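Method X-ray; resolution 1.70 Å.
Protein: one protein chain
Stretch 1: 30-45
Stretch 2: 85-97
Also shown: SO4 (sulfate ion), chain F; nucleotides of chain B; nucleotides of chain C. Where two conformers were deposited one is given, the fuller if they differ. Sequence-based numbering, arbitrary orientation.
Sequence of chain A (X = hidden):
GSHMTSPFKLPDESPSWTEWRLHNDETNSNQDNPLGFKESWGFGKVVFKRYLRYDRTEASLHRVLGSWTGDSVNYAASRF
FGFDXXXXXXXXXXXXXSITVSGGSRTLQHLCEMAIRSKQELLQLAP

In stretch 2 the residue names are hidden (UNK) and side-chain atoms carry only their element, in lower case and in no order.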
# COMPACT_ATOMS: atom_id res chain seq x y z
N ASN A 30 14.23 9.03 18.17
CA ASN A 30 14.49 8.66 16.78
C ASN A 30 13.33 7.86 16.10
O ASN A 30 12.99 6.75 16.55
CB ASN A 30 15.79 7.86 16.71
CG ASN A 30 16.24 7.58 15.30
OD1 ASN A 30 15.71 8.15 14.33
ND2 ASN A 30 17.23 6.69 15.16
N GLN A 31 12.75 8.45 15.02
CA GLN A 31 11.65 7.84 14.19
C GLN A 31 12.04 6.54 13.46
O GLN A 31 11.18 5.70 13.21
CB GLN A 31 11.09 8.86 13.13
CG GLN A 31 10.70 8.23 11.71
CD GLN A 31 10.14 9.22 10.69
OE1 GLN A 31 9.03 9.75 10.86
NE2 GLN A 31 10.88 9.46 9.60
N ASP A 32 13.32 6.41 13.10
CA ASP A 32 13.83 5.19 12.47
C ASP A 32 14.09 4.03 13.44
O ASP A 32 14.32 2.95 12.95
CB ASP A 32 15.10 5.47 11.60
CG ASP A 32 14.76 6.13 10.23
OD1 ASP A 32 15.61 6.87 9.70
OD2 ASP A 32 13.66 5.91 9.66
N ASN A 33 14.07 4.23 14.77
CA ASN A 33 14.19 3.09 15.76
C ASN A 33 13.09 3.02 16.83
O ASN A 33 13.37 3.07 18.00
CB ASN A 33 15.59 2.94 16.34
CG ASN A 33 16.56 2.33 15.29
OD1 ASN A 33 16.60 1.09 15.07
ND2 ASN A 33 17.26 3.19 14.60
N PRO A 34 11.84 2.92 16.37
CA PRO A 34 10.65 2.85 17.22
C PRO A 34 10.63 1.53 17.95
O PRO A 34 11.35 0.62 17.59
CB PRO A 34 9.54 2.95 16.22
CG PRO A 34 9.99 2.35 15.01
CD PRO A 34 11.50 2.68 14.96
N LEU A 35 9.75 1.43 18.93
CA LEU A 35 9.51 0.14 19.63
C LEU A 35 8.96 -0.92 18.71
O LEU A 35 9.24 -2.09 18.86
CB LEU A 35 8.62 0.36 20.87
CG LEU A 35 9.27 1.11 22.01
CD1 LEU A 35 8.11 1.52 22.94
CD2 LEU A 35 10.41 0.32 22.79
N GLY A 36 8.18 -0.50 17.73
CA GLY A 36 7.57 -1.42 16.78
C GLY A 36 6.79 -0.76 15.69
O GLY A 36 7.08 0.42 15.31
N PHE A 37 5.69 -1.39 15.27
CA PHE A 37 4.96 -0.90 14.11
C PHE A 37 3.46 -1.04 14.47
O PHE A 37 3.12 -1.81 15.40
CB PHE A 37 5.33 -1.65 12.84
CG PHE A 37 4.87 -3.08 12.82
CD1 PHE A 37 3.66 -3.44 12.26
CD2 PHE A 37 5.72 -4.13 13.34
CE1 PHE A 37 3.20 -4.75 12.18
CE2 PHE A 37 5.26 -5.41 13.29
CZ PHE A 37 3.99 -5.73 12.71
N LYS A 38 2.63 -0.30 13.75
CA LYS A 38 1.21 -0.49 13.89
C LYS A 38 0.60 -1.09 12.65
O LYS A 38 0.91 -0.70 11.49
CB LYS A 38 0.59 0.90 14.19
CG LYS A 38 0.84 1.68 15.48
CD LYS A 38 0.15 3.09 15.53
CE LYS A 38 1.01 4.21 15.03
NZ LYS A 38 2.13 4.47 15.98
N GLU A 39 -0.48 -1.94 12.78
CA GLU A 39 -1.12 -2.45 11.65
C GLU A 39 -2.61 -2.57 12.05
O GLU A 39 -2.88 -2.56 13.27
CB GLU A 39 -0.62 -3.90 11.21
CG GLU A 39 -0.69 -5.01 12.29
CD GLU A 39 -0.13 -6.39 11.89
OE1 GLU A 39 -0.02 -7.16 12.84
OE2 GLU A 39 0.14 -6.56 10.68
N SER A 40 -3.42 -2.62 11.06
CA SER A 40 -4.88 -2.74 11.23
C SER A 40 -5.60 -3.42 10.10
O SER A 40 -5.17 -3.41 8.95
CB SER A 40 -5.42 -1.32 11.49
OG SER A 40 -5.35 -0.61 10.33
N TRP A 41 -6.72 -4.09 10.41
CA TRP A 41 -7.59 -4.67 9.47
C TRP A 41 -9.03 -4.15 9.73
O TRP A 41 -9.44 -4.11 10.89
CB TRP A 41 -7.68 -6.13 9.59
CG TRP A 41 -6.61 -7.00 8.80
CD1 TRP A 41 -5.52 -7.60 9.30
CD2 TRP A 41 -6.66 -7.27 7.42
NE1 TRP A 41 -4.89 -8.25 8.31
CE2 TRP A 41 -5.52 -8.04 7.12
CE3 TRP A 41 -7.49 -6.89 6.40
CZ2 TRP A 41 -5.29 -8.44 5.87
CZ3 TRP A 41 -7.21 -7.26 5.11
CH2 TRP A 41 -6.10 -8.08 4.88
N GLY A 42 -9.61 -3.66 8.66
CA GLY A 42 -10.97 -3.09 8.64
C GLY A 42 -11.84 -3.88 7.70
O GLY A 42 -11.47 -4.16 6.54
N PHE A 43 -13.07 -4.22 8.19
CA PHE A 43 -14.11 -4.90 7.44
C PHE A 43 -15.43 -4.17 7.60
O PHE A 43 -15.97 -4.13 8.71
CB PHE A 43 -14.29 -6.36 7.83
CG PHE A 43 -12.98 -7.11 8.07
CD1 PHE A 43 -12.62 -7.51 9.34
CD2 PHE A 43 -12.14 -7.39 7.01
CE1 PHE A 43 -11.36 -8.14 9.59
CE2 PHE A 43 -10.90 -8.06 7.22
CZ PHE A 43 -10.54 -8.46 8.49
N GLY A 44 -15.87 -3.54 6.54
CA GLY A 44 -16.96 -2.53 6.64
C GLY A 44 -16.63 -1.49 7.69
O GLY A 44 -15.57 -0.81 7.59
N LYS A 45 -17.46 -1.40 8.74
CA LYS A 45 -17.28 -0.39 9.78
C LYS A 45 -16.32 -0.80 10.92
O LYS A 45 -15.96 0.05 11.77
CB LYS A 45 -18.68 0.04 10.43
CG LYS A 45 -19.67 0.50 9.47
CD LYS A 45 -20.75 1.37 10.26
CE LYS A 45 -21.85 2.00 9.39
NZ LYS A 45 -22.50 3.20 10.22
N UNK A 85 -21.21 -6.79 -1.27
CA UNK A 85 -19.78 -6.59 -0.98
C UNK A 85 -19.60 -5.49 0.04
O UNK A 85 -20.38 -4.52 0.07
n UNK A 85 -17.34 -5.42 -4.50
c UNK A 85 -16.98 -6.30 -3.55
o UNK A 85 -16.04 -7.07 -3.69
c UNK A 85 -19.08 -6.29 -2.31
c UNK A 85 -17.65 -6.25 -2.24
N UNK A 86 -18.64 -5.67 0.95
CA UNK A 86 -18.24 -4.59 1.86
C UNK A 86 -16.76 -4.22 1.58
O UNK A 86 -16.04 -5.01 0.97
c UNK A 86 -17.45 -6.30 3.65
c UNK A 86 -19.83 -5.36 3.66
c UNK A 86 -17.57 -6.81 5.11
c UNK A 86 -18.33 -5.06 3.33
N UNK A 87 -16.34 -3.08 2.10
CA UNK A 87 -14.96 -2.62 1.91
C UNK A 87 -14.05 -3.26 2.92
O UNK A 87 -14.31 -3.29 4.12
N UNK A 88 -12.89 -3.68 2.46
CA UNK A 88 -11.89 -4.28 3.35
C UNK A 88 -10.54 -3.64 3.17
O UNK A 88 -10.24 -3.25 2.05
s UNK A 88 -13.14 -6.83 3.18
c UNK A 88 -11.63 -5.74 3.02
N UNK A 89 -9.85 -3.40 4.28
CA UNK A 89 -8.62 -2.62 4.27
C UNK A 89 -7.59 -3.09 5.25
O UNK A 89 -7.87 -3.32 6.46
c UNK A 89 -7.65 -0.29 4.38
o UNK A 89 -9.76 -0.55 3.63
c UNK A 89 -8.87 -1.10 4.56
N UNK A 90 -6.33 -3.25 4.76
CA UNK A 90 -5.23 -3.52 5.67
C UNK A 90 -4.31 -2.29 5.65
O UNK A 90 -4.09 -1.72 4.55
c UNK A 90 -3.21 -5.38 7.35
c UNK A 90 -0.80 -5.20 7.55
c UNK A 90 -2.11 -5.59 8.10
c UNK A 90 -1.93 -4.62 5.49
c UNK A 90 -0.77 -4.74 6.24
o UNK A 90 0.28 -5.39 8.32
c UNK A 90 -3.19 -4.96 6.01
c UNK A 90 -4.41 -4.77 5.18
N UNK A 91 -3.86 -1.83 6.78
CA UNK A 91 -2.86 -0.76 6.88
C UNK A 91 -1.74 -1.12 7.76
O UNK A 91 -1.91 -1.78 8.77
c UNK A 91 -3.53 0.42 7.46
o UNK A 91 -2.97 1.62 6.92
N UNK A 92 -0.53 -0.66 7.43
CA UNK A 92 0.60 -0.82 8.26
C UNK A 92 1.45 0.51 8.22
O UNK A 92 1.52 1.14 7.12
c UNK A 92 2.64 -2.15 8.86
c UNK A 92 1.52 -2.00 7.85
c UNK A 92 1.82 -2.00 6.34
c UNK A 92 3.43 -3.52 8.59
N UNK A 93 1.96 0.95 9.35
CA UNK A 93 2.81 2.08 9.44
C UNK A 93 4.10 1.75 10.21
O UNK A 93 4.06 1.15 11.33
n UNK A 93 1.68 8.36 10.11
c UNK A 93 2.34 5.66 10.29
n UNK A 93 3.80 9.01 10.66
n UNK A 93 3.28 6.78 10.50
c UNK A 93 2.93 8.05 10.41
c UNK A 93 2.99 4.39 10.35
c UNK A 93 2.06 3.24 10.09
N UNK A 94 5.23 2.08 9.58
CA UNK A 94 6.53 1.86 10.19
C UNK A 94 7.52 2.95 9.70
O UNK A 94 7.58 3.20 8.49
c UNK A 94 10.72 -0.73 11.60
c UNK A 94 8.46 0.14 11.86
c UNK A 94 9.69 -0.30 12.46
c UNK A 94 9.36 -0.41 9.66
c UNK A 94 8.28 0.07 10.48
c UNK A 94 7.01 0.46 9.83
c UNK A 94 10.56 -0.76 10.25
N UNK A 95 8.17 3.63 10.63
CA UNK A 95 9.27 4.58 10.26
C UNK A 95 8.81 5.66 9.25
O UNK A 95 9.47 5.95 8.24
c UNK A 95 11.11 2.85 10.70
n UNK A 95 13.72 1.22 7.70
c UNK A 95 13.90 2.42 8.30
c UNK A 95 12.14 1.98 10.01
n UNK A 95 14.83 3.29 7.84
n UNK A 95 13.16 2.78 9.36
c UNK A 95 10.43 3.80 9.66
N UNK A 96 7.64 6.24 9.50
CA UNK A 96 7.20 7.36 8.72
C UNK A 96 6.42 7.00 7.45
O UNK A 96 5.87 7.87 6.76
N UNK A 97 6.38 5.70 7.08
CA UNK A 97 5.69 5.30 5.88
C UNK A 97 4.51 4.37 6.19
O UNK A 97 4.65 3.44 6.99
c UNK A 97 8.23 4.92 4.83
c UNK A 97 6.62 4.72 4.71
c UNK A 97 5.98 3.73 3.77
S SO4 F . 6.23 7.58 12.55
O1 SO4 F . 5.94 6.25 11.84
O2 SO4 F . 6.30 8.81 11.74
O3 SO4 F . 5.24 7.93 13.59
O4 SO4 F . 7.57 7.44 13.12
P G B 13 -13.68 -0.38 -4.27
OP1 G B 13 -13.47 -1.69 -5.00
OP2 G B 13 -13.86 0.88 -5.01
O5' G B 13 -14.95 -0.59 -3.32
C5' G B 13 -15.05 -1.74 -2.52
C4' G B 13 -16.26 -1.65 -1.61
O4' G B 13 -16.01 -0.61 -0.67
C3' G B 13 -17.60 -1.23 -2.24
O3' G B 13 -18.20 -2.38 -2.85
C2' G B 13 -18.36 -0.76 -1.03
O2' G B 13 -18.78 -1.79 -0.18
C1' G B 13 -17.25 0.02 -0.35
N9 G B 13 -17.13 1.41 -0.74
C8 G B 13 -16.26 1.99 -1.60
N7 G B 13 -16.40 3.31 -1.70
C5 G B 13 -17.49 3.57 -0.89
C6 G B 13 -18.21 4.81 -0.61
O6 G B 13 -17.96 5.95 -1.01
N1 G B 13 -19.32 4.66 0.28
C2 G B 13 -19.74 3.47 0.79
N2 G B 13 -20.85 3.51 1.59
N3 G B 13 -19.11 2.29 0.53
C4 G B 13 -17.97 2.43 -0.30
P G C 13 1.86 11.45 8.41
OP1 G C 13 3.33 11.18 8.56
OP2 G C 13 0.94 11.22 9.54
O5' G C 13 1.71 12.98 7.96
C5' G C 13 2.51 13.48 6.91
C4' G C 13 2.11 14.90 6.57
O4' G C 13 0.80 14.85 6.00
C3' G C 13 1.94 15.90 7.73
O3' G C 13 3.22 16.40 8.11
C2' G C 13 1.06 16.95 7.09
O2' G C 13 1.74 17.74 6.16
C1' G C 13 0.10 16.03 6.36
N9 G C 13 -1.07 15.63 7.12
C8 G C 13 -1.31 14.46 7.76
N7 G C 13 -2.50 14.39 8.32
C5 G C 13 -3.03 15.65 8.08
C6 G C 13 -4.29 16.26 8.50
O6 G C 13 -5.22 15.76 9.13
N1 G C 13 -4.46 17.61 8.06
C2 G C 13 -3.53 18.32 7.36
N2 G C 13 -3.85 19.61 7.07
N3 G C 13 -2.33 17.79 6.98
C4 G C 13 -2.17 16.43 7.36
O HOH W 1 3.94 3.12 13.55
O HOH W 2 -7.21 -0.98 8.24
O HOH W 3 -13.15 -1.34 6.10

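Position 85 carries three carbons, the third bonded to one oxygen and one nitrogen; this unbranched amide is Gln85, which stays clear of stretch 1. Position 86 has four carbons forked at the first, one arm two carbons long, as in isoleucine; the tip of Ile86, CD1, lies 4.3 Å from CB of Phe43. Position 87 has no side-chain atoms and is Gly87; its O accepts a hydrogen bond from Gly44 N (2.9 Å), and a CB here would clash with O4' of G13 of chain B.

At 88 one carbon leads to a sulfur, giving Cys88, whose SG meets the edge of the Phe43 ring, 4.0 Å from CD2. Position 89 has one carbon bearing an oxygen and a carbon: Thr89. It pairs with Gly42 through two backbone hydrogen bonds, Gly42 N to Thr89 O (2.8 Å) and Thr89 N to Gly42 O (2.9 Å).

Position 90 has one carbon and a six-carbon ring bearing an oxygen that reaches the carboxylate of Glu39, which identifies Tyr90. Its OH donates to Glu39 OE2 at 2.6 Å, while its CB sits 3.6 Å from the centroid of the six-membered ring of Trp41, over the face. Position 91, one carbon and one oxygen, is Ser91; its CB is 3.6 Å from OG of Ser40. Position 92 repeats the forked four-carbon pattern, so it is Ile92, with CD1 3.7 Å from Phe37 CD1.

Position 93 has three carbons, a nitrogen, and a carbon with two more nitrogens: Arg93. Its backbone pairs with Lys38, but its guanidinium leads away to the sulfate and a phosphate oxygen of G13 of chain C. Position 94, one carbon and a bare six-carbon ring, is Phe94; CE1 lies 3.7 Å from Pro34 CG. Position 95 has the same atoms as 93, but Arg95 turns to Asp32 in a salt bridge, NE to OD2 at 3.2 Å. Position 96 lacks a side chain; Gly96 has phi 88°, and a CB would crowd Gln31 OE1. Three carbons, forked at the first, make 97 Val97, which does not touch stretch 1.

The contact is an antiparallel strand pair. Backbone hydrogen bonds join Lys38, Ser40 and Gly42 to their partners, and the intervening pairs place Glu39, Trp41 and Phe43 with Ile92, Tyr90 and Cys88 on a buried face. Beyond the strands, the Asp32–Arg95 salt bridge ties the two turns together.

Stretch 2, residues 85-97: QIGCTYSIRFRGV
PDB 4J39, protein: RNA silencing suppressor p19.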